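Local structure of proteasome activator protein PA26 (Trypanosoma brucei, 1YAR) at residues E24-A35 / V211-W222; V97-K106 / K223-G231. The protein binds the 20S proteasome as a helical activator of the 11S (PA28) family and probably opens its axial gate to substrates. All coordinates share one frame; numbering follows the deposited sequence.

Contact 1 of 2, residues E24-A35 / V211-W222; sequences ETSSFAVIEEWA and VRAVINAYLLNW
Tyr218 and Ile31 interlock where the first and last long helices of a four-helix bundle, 24-57 and 183-226, run antiparallel, their axes at 142° over these turns. The packing is knobs-into-holes in both directions: Ile31 sits among Val214, Ile215, Tyr218 and Leu219, while Tyr218 fits between Glu24, Ser27, Phe28 and Ile31. Tyr218 CB meets Ile31 CD1 at 3.8 Å. With CG anti to the backbone N (chi1 179°), the ring then reaches across to helix 24-35. Ile31 CG1 lies over one face in a CH-pi contact, 4.0 Å from the ring centroid, and Trp222 CB lies over the opposite face, toward the rim. Farther out, CE1 packs on the CB of Ser27. The OH ends between two oxygens: it donates a very short hydrogen bond to Glu24 OE2, 2.4 Å away, and has Ser27 OG at 2.6 Å. Glu24 OE2 comes in at the ring edge, its carboxylate turned only 26° from the ring plane. Glu24 CG, also anti to its backbone N, rests against Trp222 CE3; the bend at chi2 turns the carboxylate toward Tyr218 OH. The other carboxylate oxygen, OE1, makes a salt bridge to Arg11 of a neighbouring subunit, which also places a cation over the Phe28 ring; a carboxylate tied at both oxygens should be hard to rotate.

Beyond the tyrosine the interface is apolar. Ile31 CG2 slides past Ile215 CG2 at 3.9 Å, and Leu219 CD2 touches the edge of Phe28. Trp34 meets Val214 edge-on, CZ3 to CG1 at 3.7 Å, while its NE1 is hydrogen-bonded to Gln90 of helix 71-99. At the far end Ile215 CD1 presses on Ala35 CA, 3.8 Å away.

Contact 2 of 2, residues V97-K106 / K223-G231; sequences VIAIRIPEHK and KKLIQPRTG
Apolar contacts come first along the chain: Val97 CG1 touches Ile226 CD1 at 3.7 Å, and Ile98 CD1 faces the two methyls of Leu225, so the last turns of two long helices meet through branched side chains. Farther on, the rings of Pro103 and Pro228 slide past each other, CD against CG.

Arg101 adds van der Waals packing against Ile226. Its extended chain lies beside that side chain and points the same way, with CD near CG2 and 3.5 Å from Ile226 O. The guanidinium turns back to the end of helix 71-99 and to the N-terminal region: NH1 bonds to Val97 O at 3.0 Å, in the carbonyl plane, and also to Tyr22 O, while NH2 goes to Arg19 O.

Polar grip across the contact belongs to Arg229. NH1 gives Glu104 O a bond of 2.7 Å on a carbonyl lone pair, and NH2 adds a weak one to the same oxygen. NE and NH2 are also bound, to Asp109 O and Asn110 OD1.

Aliphatic carbons sandwich the same group: Pro103 CG is centred over one guanidinium face, Lys106 CD covers the other nearer the rim. Lys106 NZ reaches Glu104 OE2 at 3.2 Å and an acidic side chain of another protein's chain.

Here the loop joining helices 71-99 and 111-130, known in 11S activators as the activation loop, is clasped by the start of the C-terminal tail.

In the fold
From the N terminus the chain enters contact 1 at 24-35, climbs helix 24-57, and returns down helix 71-99 to lay 97-106 in contact 2. It then makes the remaining helices before helix 183-226 comes back, closing contact 1 with 211-222 and, directly afterwards, contact 2 with 223-231. The two closures therefore cross rather than nest. Their centres lie about 17 Å apart, and they touch: Val97 packs on Ser27, Ile226 on Glu24, and Leu225 on Tyr218. Contact 1 joins the first and last helices inside the bundle; contact 2 binds the end of that last helix to the loop at the bundle's tip.

Contact 1 of 2, residues E24-A35 / V211-W222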
# COMPACT_ATOMS: atom_id res chain seq x y z
N GLU O 24 -28.06 47.23 82.35
CA GLU O 24 -26.61 47.14 82.53
C GLU O 24 -26.09 48.26 83.41
O GLU O 24 -25.12 48.08 84.15
CB GLU O 24 -25.89 47.14 81.18
CG GLU O 24 -24.48 46.55 81.22
CD GLU O 24 -23.41 47.52 81.71
OE1 GLU O 24 -23.37 48.70 81.26
OE2 GLU O 24 -22.55 47.08 82.52
N THR O 25 -26.73 49.43 83.33
CA THR O 25 -26.33 50.57 84.16
C THR O 25 -26.47 50.27 85.64
O THR O 25 -25.61 50.65 86.42
CB THR O 25 -27.12 51.85 83.77
OG1 THR O 25 -26.77 52.20 82.43
CG2 THR O 25 -26.60 53.04 84.59
N SER O 26 -27.55 49.58 86.00
CA SER O 26 -27.81 49.19 87.38
C SER O 26 -26.73 48.27 87.93
O SER O 26 -26.32 48.40 89.08
CB SER O 26 -29.15 48.46 87.52
OG SER O 26 -30.15 49.03 86.70
N SER O 27 -26.28 47.33 87.10
CA SER O 27 -25.25 46.42 87.56
C SER O 27 -23.88 47.09 87.53
O SER O 27 -23.11 46.96 88.48
CB SER O 27 -25.28 45.12 86.73
OG SER O 27 -25.35 45.41 85.35
N PHE O 28 -23.58 47.84 86.46
CA PHE O 28 -22.33 48.60 86.39
C PHE O 28 -22.17 49.56 87.57
O PHE O 28 -21.09 49.68 88.14
CB PHE O 28 -22.19 49.38 85.07
CG PHE O 28 -20.88 50.11 84.93
CD1 PHE O 28 -19.66 49.42 84.99
CD2 PHE O 28 -20.85 51.49 84.73
CE1 PHE O 28 -18.43 50.09 84.87
CE2 PHE O 28 -19.63 52.18 84.59
CZ PHE O 28 -18.41 51.47 84.67
N ALA O 29 -23.26 50.22 87.95
CA ALA O 29 -23.22 51.13 89.11
C ALA O 29 -22.78 50.41 90.40
O ALA O 29 -22.08 50.99 91.23
CB ALA O 29 -24.58 51.79 89.30
N VAL O 30 -23.20 49.15 90.56
CA VAL O 30 -22.79 48.35 91.72
C VAL O 30 -21.29 48.11 91.66
O VAL O 30 -20.56 48.32 92.64
CB VAL O 30 -23.58 47.00 91.80
CG1 VAL O 30 -22.95 46.07 92.84
CG2 VAL O 30 -25.06 47.24 92.14
N ILE O 31 -20.82 47.67 90.50
CA ILE O 31 -19.40 47.36 90.31
C ILE O 31 -18.53 48.60 90.55
O ILE O 31 -17.46 48.51 91.15
CB ILE O 31 -19.15 46.76 88.89
CG1 ILE O 31 -19.87 45.40 88.73
CG2 ILE O 31 -17.64 46.65 88.61
CD1 ILE O 31 -19.32 44.25 89.63
N GLU O 32 -18.99 49.76 90.10
CA GLU O 32 -18.28 51.00 90.38
C GLU O 32 -18.18 51.26 91.89
O GLU O 32 -17.12 51.64 92.38
CB GLU O 32 -18.95 52.18 89.72
CG GLU O 32 -18.87 52.17 88.21
CD GLU O 32 -19.42 53.46 87.63
OE1 GLU O 32 -20.66 53.71 87.75
OE2 GLU O 32 -18.61 54.22 87.06
N GLU O 33 -19.28 51.07 92.60
CA GLU O 33 -19.34 51.23 94.06
C GLU O 33 -18.42 50.23 94.77
O GLU O 33 -17.68 50.60 95.68
CB GLU O 33 -20.79 51.11 94.56
CG GLU O 33 -20.98 51.14 96.08
CD GLU O 33 -20.39 52.36 96.77
OE1 GLU O 33 -20.25 53.43 96.12
OE2 GLU O 33 -20.05 52.25 97.97
N TRP O 34 -18.43 48.97 94.32
CA TRP O 34 -17.61 47.94 94.93
C TRP O 34 -16.14 48.24 94.74
O TRP O 34 -15.34 48.03 95.65
CB TRP O 34 -17.94 46.56 94.33
CG TRP O 34 -19.22 45.97 94.83
CD1 TRP O 34 -20.08 46.52 95.74
CD2 TRP O 34 -19.75 44.67 94.52
NE1 TRP O 34 -21.15 45.67 95.97
CE2 TRP O 34 -20.96 44.52 95.24
CE3 TRP O 34 -19.32 43.61 93.69
CZ2 TRP O 34 -21.76 43.35 95.16
CZ3 TRP O 34 -20.12 42.45 93.60
CH2 TRP O 34 -21.32 42.34 94.33
N ALA O 35 -15.77 48.76 93.57
CA ALA O 35 -14.37 49.01 93.25
C ALA O 35 -13.78 50.12 94.09
O ALA O 35 -12.57 50.18 94.28
CB ALA O 35 -14.20 49.31 91.77
N VAL O 211 -14.92 40.07 96.24
CA VAL O 211 -15.36 41.31 95.61
C VAL O 211 -14.47 41.68 94.41
O VAL O 211 -14.98 41.94 93.30
CB VAL O 211 -15.54 42.46 96.66
CG1 VAL O 211 -15.81 43.81 95.96
CG2 VAL O 211 -16.73 42.14 97.57
N ARG O 212 -13.16 41.66 94.59
CA ARG O 212 -12.23 41.97 93.49
C ARG O 212 -12.39 40.99 92.31
O ARG O 212 -12.38 41.41 91.15
CB ARG O 212 -10.78 42.00 93.99
CG ARG O 212 -10.51 43.16 94.94
CD ARG O 212 -9.05 43.33 95.34
NE ARG O 212 -8.85 44.69 95.85
CZ ARG O 212 -8.67 45.00 97.13
NH1 ARG O 212 -8.60 44.04 98.06
NH2 ARG O 212 -8.51 46.28 97.48
N ALA O 213 -12.54 39.70 92.63
CA ALA O 213 -12.75 38.66 91.60
C ALA O 213 -14.02 38.95 90.80
O ALA O 213 -14.03 38.77 89.58
CB ALA O 213 -12.85 37.26 92.26
N VAL O 214 -15.09 39.38 91.48
CA VAL O 214 -16.37 39.68 90.79
C VAL O 214 -16.30 40.95 89.92
O VAL O 214 -16.82 40.97 88.80
CB VAL O 214 -17.60 39.74 91.77
CG1 VAL O 214 -18.88 40.09 91.03
CG2 VAL O 214 -17.81 38.38 92.49
N ILE O 215 -15.63 41.99 90.41
CA ILE O 215 -15.40 43.19 89.58
C ILE O 215 -14.74 42.78 88.28
O ILE O 215 -15.22 43.14 87.19
CB ILE O 215 -14.52 44.21 90.32
CG1 ILE O 215 -15.26 44.74 91.56
CG2 ILE O 215 -14.08 45.37 89.37
CD1 ILE O 215 -14.31 45.30 92.61
N ASN O 216 -13.66 42.01 88.38
CA ASN O 216 -12.95 41.53 87.19
C ASN O 216 -13.85 40.72 86.28
O ASN O 216 -13.88 40.96 85.07
CB ASN O 216 -11.67 40.76 87.57
CG ASN O 216 -10.89 40.26 86.36
OD1 ASN O 216 -10.34 41.06 85.59
ND2 ASN O 216 -10.79 38.93 86.22
N ALA O 217 -14.57 39.75 86.84
CA ALA O 217 -15.42 38.87 86.04
C ALA O 217 -16.54 39.64 85.34
O ALA O 217 -16.86 39.36 84.19
CB ALA O 217 -16.01 37.81 86.91
N TYR O 218 -17.14 40.61 86.04
CA TYR O 218 -18.23 41.37 85.42
C TYR O 218 -17.70 42.20 84.26
O TYR O 218 -18.27 42.20 83.17
CB TYR O 218 -18.93 42.28 86.45
CG TYR O 218 -20.05 43.09 85.83
CD1 TYR O 218 -21.35 42.59 85.79
CD2 TYR O 218 -19.79 44.33 85.24
CE1 TYR O 218 -22.39 43.33 85.19
CE2 TYR O 218 -20.81 45.07 84.63
CZ TYR O 218 -22.10 44.58 84.63
OH TYR O 218 -23.12 45.29 84.05
N LEU O 219 -16.61 42.92 84.50
CA LEU O 219 -16.11 43.88 83.52
C LEU O 219 -15.53 43.18 82.29
O LEU O 219 -15.58 43.72 81.19
CB LEU O 219 -15.09 44.83 84.16
CG LEU O 219 -15.66 45.78 85.23
CD1 LEU O 219 -14.53 46.48 85.94
CD2 LEU O 219 -16.60 46.81 84.63
N LEU O 220 -15.01 41.97 82.47
CA LEU O 220 -14.55 41.21 81.30
C LEU O 220 -15.67 40.57 80.50
O LEU O 220 -15.50 40.32 79.30
CB LEU O 220 -13.56 40.11 81.70
CG LEU O 220 -12.23 40.59 82.28
CD1 LEU O 220 -11.48 39.38 82.77
CD2 LEU O 220 -11.39 41.41 81.26
N ASN O 221 -16.80 40.28 81.15
CA ASN O 221 -17.86 39.48 80.53
C ASN O 221 -19.18 40.20 80.24
O ASN O 221 -20.11 39.58 79.71
CB ASN O 221 -18.16 38.25 81.40
CG ASN O 221 -16.99 37.29 81.44
OD1 ASN O 221 -16.67 36.64 80.43
ND2 ASN O 221 -16.33 37.21 82.59
N TRP O 222 -19.27 41.48 80.59
CA TRP O 222 -20.58 42.15 80.61
C TRP O 222 -21.33 42.11 79.28
O TRP O 222 -22.55 42.03 79.29
CB TRP O 222 -20.48 43.60 81.14
CG TRP O 222 -19.84 44.55 80.20
CD1 TRP O 222 -18.52 44.85 80.11
CD2 TRP O 222 -20.50 45.34 79.21
NE1 TRP O 222 -18.31 45.78 79.11
CE2 TRP O 222 -19.52 46.10 78.55
CE3 TRP O 222 -21.84 45.49 78.82
CZ2 TRP O 222 -19.82 46.99 77.51
CZ3 TRP O 222 -22.14 46.37 77.80
CH2 TRP O 222 -21.13 47.11 77.16

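Contact 2 of 2, residues V97-K106 / K223-G231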
# COMPACT_ATOMS: atom_id res chain seq x y z
N VAL O 97 -30.15 41.56 86.90
CA VAL O 97 -29.79 42.05 85.55
C VAL O 97 -29.44 40.88 84.63
O VAL O 97 -29.89 40.79 83.47
CB VAL O 97 -28.63 43.04 85.63
CG1 VAL O 97 -28.02 43.32 84.25
CG2 VAL O 97 -29.07 44.35 86.31
N ILE O 98 -28.65 39.95 85.17
CA ILE O 98 -28.33 38.73 84.40
C ILE O 98 -29.53 37.78 84.23
O ILE O 98 -29.88 37.40 83.11
CB ILE O 98 -27.12 38.00 85.03
CG1 ILE O 98 -25.92 38.96 85.10
CG2 ILE O 98 -26.77 36.77 84.20
CD1 ILE O 98 -24.80 38.47 86.03
N ALA O 99 -30.17 37.40 85.34
CA ALA O 99 -31.19 36.36 85.31
C ALA O 99 -32.38 36.68 84.40
O ALA O 99 -32.94 35.78 83.77
CB ALA O 99 -31.68 36.02 86.72
N ILE O 100 -32.75 37.95 84.32
CA ILE O 100 -33.86 38.35 83.45
C ILE O 100 -33.44 38.47 81.97
O ILE O 100 -34.27 38.85 81.13
CB ILE O 100 -34.55 39.68 83.95
CG1 ILE O 100 -33.61 40.88 83.80
CG2 ILE O 100 -34.99 39.51 85.40
CD1 ILE O 100 -34.20 42.24 84.31
N ARG O 101 -32.17 38.18 81.66
CA ARG O 101 -31.73 38.11 80.25
C ARG O 101 -31.22 36.73 79.83
O ARG O 101 -30.64 36.57 78.75
CB ARG O 101 -30.69 39.19 79.96
CG ARG O 101 -31.22 40.60 80.09
CD ARG O 101 -30.15 41.68 80.05
NE ARG O 101 -30.75 43.02 79.98
CZ ARG O 101 -31.21 43.71 81.02
NH1 ARG O 101 -31.15 43.23 82.27
NH2 ARG O 101 -31.74 44.92 80.81
N ILE O 102 -31.43 35.72 80.66
CA ILE O 102 -31.14 34.34 80.25
C ILE O 102 -32.15 34.04 79.15
O ILE O 102 -33.33 34.21 79.38
CB ILE O 102 -31.26 33.36 81.43
CG1 ILE O 102 -30.12 33.62 82.43
CG2 ILE O 102 -31.23 31.89 80.94
CD1 ILE O 102 -30.35 32.96 83.81
N PRO O 103 -31.68 33.65 77.96
CA PRO O 103 -32.58 33.55 76.80
C PRO O 103 -33.35 32.25 76.73
O PRO O 103 -33.18 31.37 77.59
CB PRO O 103 -31.62 33.67 75.61
CG PRO O 103 -30.32 33.05 76.11
CD PRO O 103 -30.27 33.38 77.60
N GLU O 104 -34.20 32.14 75.70
CA GLU O 104 -34.96 30.93 75.41
C GLU O 104 -34.06 29.70 75.56
O GLU O 104 -32.96 29.68 75.03
CB GLU O 104 -35.48 30.99 73.96
CG GLU O 104 -36.42 29.87 73.57
CD GLU O 104 -36.59 29.77 72.05
OE1 GLU O 104 -36.82 30.80 71.40
OE2 GLU O 104 -36.47 28.65 71.50
N HIS O 105 -34.55 28.69 76.27
CA HIS O 105 -33.78 27.48 76.51
C HIS O 105 -33.58 26.68 75.22
O HIS O 105 -34.54 26.31 74.56
CB HIS O 105 -34.50 26.61 77.53
CG HIS O 105 -33.74 25.38 77.91
ND1 HIS O 105 -32.99 25.29 79.06
CD2 HIS O 105 -33.62 24.18 77.27
CE1 HIS O 105 -32.43 24.08 79.12
NE2 HIS O 105 -32.79 23.40 78.05
N LYS O 106 -32.33 26.46 74.85
CA LYS O 106 -32.03 25.66 73.66
C LYS O 106 -30.88 24.70 73.93
O LYS O 106 -30.14 24.85 74.91
CB LYS O 106 -31.63 26.56 72.48
CG LYS O 106 -32.70 27.51 71.98
CD LYS O 106 -32.12 28.38 70.88
CE LYS O 106 -33.18 29.27 70.23
NZ LYS O 106 -34.13 28.50 69.38
N LYS O 223 -20.63 42.16 78.15
CA LYS O 223 -21.34 42.18 76.85
C LYS O 223 -22.20 40.95 76.64
O LYS O 223 -23.37 41.07 76.25
CB LYS O 223 -20.42 42.43 75.65
CG LYS O 223 -19.91 43.86 75.58
CD LYS O 223 -18.87 44.05 74.48
CE LYS O 223 -18.47 45.54 74.45
NZ LYS O 223 -17.04 45.78 74.00
N LYS O 224 -21.65 39.77 76.95
CA LYS O 224 -22.39 38.49 76.85
C LYS O 224 -23.41 38.31 77.97
O LYS O 224 -24.42 37.61 77.79
CB LYS O 224 -21.45 37.26 76.82
CG LYS O 224 -20.55 37.19 75.60
CD LYS O 224 -21.25 36.69 74.36
CE LYS O 224 -20.25 36.60 73.18
NZ LYS O 224 -21.00 36.71 71.89
N LEU O 225 -23.16 38.93 79.12
CA LEU O 225 -24.15 38.91 80.19
C LEU O 225 -25.46 39.59 79.75
O LEU O 225 -26.55 39.11 80.05
CB LEU O 225 -23.60 39.57 81.45
CG LEU O 225 -22.41 38.94 82.16
CD1 LEU O 225 -22.04 39.81 83.38
CD2 LEU O 225 -22.71 37.52 82.59
N ILE O 226 -25.34 40.69 79.00
CA ILE O 226 -26.53 41.44 78.56
C ILE O 226 -27.12 40.86 77.28
O ILE O 226 -28.34 40.76 77.14
CB ILE O 226 -26.20 42.95 78.41
CG1 ILE O 226 -25.57 43.51 79.69
CG2 ILE O 226 -27.47 43.76 78.03
CD1 ILE O 226 -26.50 43.46 80.92
N GLN O 227 -26.25 40.47 76.35
CA GLN O 227 -26.64 39.95 75.06
C GLN O 227 -25.94 38.61 74.79
O GLN O 227 -24.93 38.59 74.07
CB GLN O 227 -26.30 40.95 73.96
CG GLN O 227 -27.01 42.29 74.07
CD GLN O 227 -28.52 42.19 73.86
OE1 GLN O 227 -29.02 41.20 73.30
NE2 GLN O 227 -29.26 43.23 74.31
N PRO O 228 -26.43 37.52 75.38
CA PRO O 228 -25.75 36.23 75.27
C PRO O 228 -25.79 35.61 73.85
O PRO O 228 -24.99 34.73 73.54
CB PRO O 228 -26.51 35.36 76.28
CG PRO O 228 -27.89 35.98 76.37
CD PRO O 228 -27.63 37.45 76.24
N ARG O 229 -26.73 36.08 73.02
CA ARG O 229 -26.84 35.60 71.64
C ARG O 229 -26.85 36.77 70.68
O ARG O 229 -27.45 37.81 70.95
CB ARG O 229 -28.10 34.76 71.44
CG ARG O 229 -28.14 33.46 72.24
CD ARG O 229 -29.37 32.62 72.01
NE ARG O 229 -29.27 31.34 72.74
CZ ARG O 229 -30.28 30.71 73.32
NH1 ARG O 229 -31.52 31.20 73.29
NH2 ARG O 229 -30.04 29.57 73.95
N THR O 230 -26.17 36.61 69.55
CA THR O 230 -26.03 37.71 68.59
C THR O 230 -26.47 37.22 67.24
O THR O 230 -25.91 36.25 66.71
CB THR O 230 -24.57 38.25 68.54
OG1 THR O 230 -23.65 37.15 68.47
CG2 THR O 230 -24.19 38.93 69.84
N GLY O 231 -27.48 37.90 66.68
CA GLY O 231 -28.07 37.53 65.39
C GLY O 231 -27.26 37.98 64.18
O GLY O 231 -26.60 39.02 64.21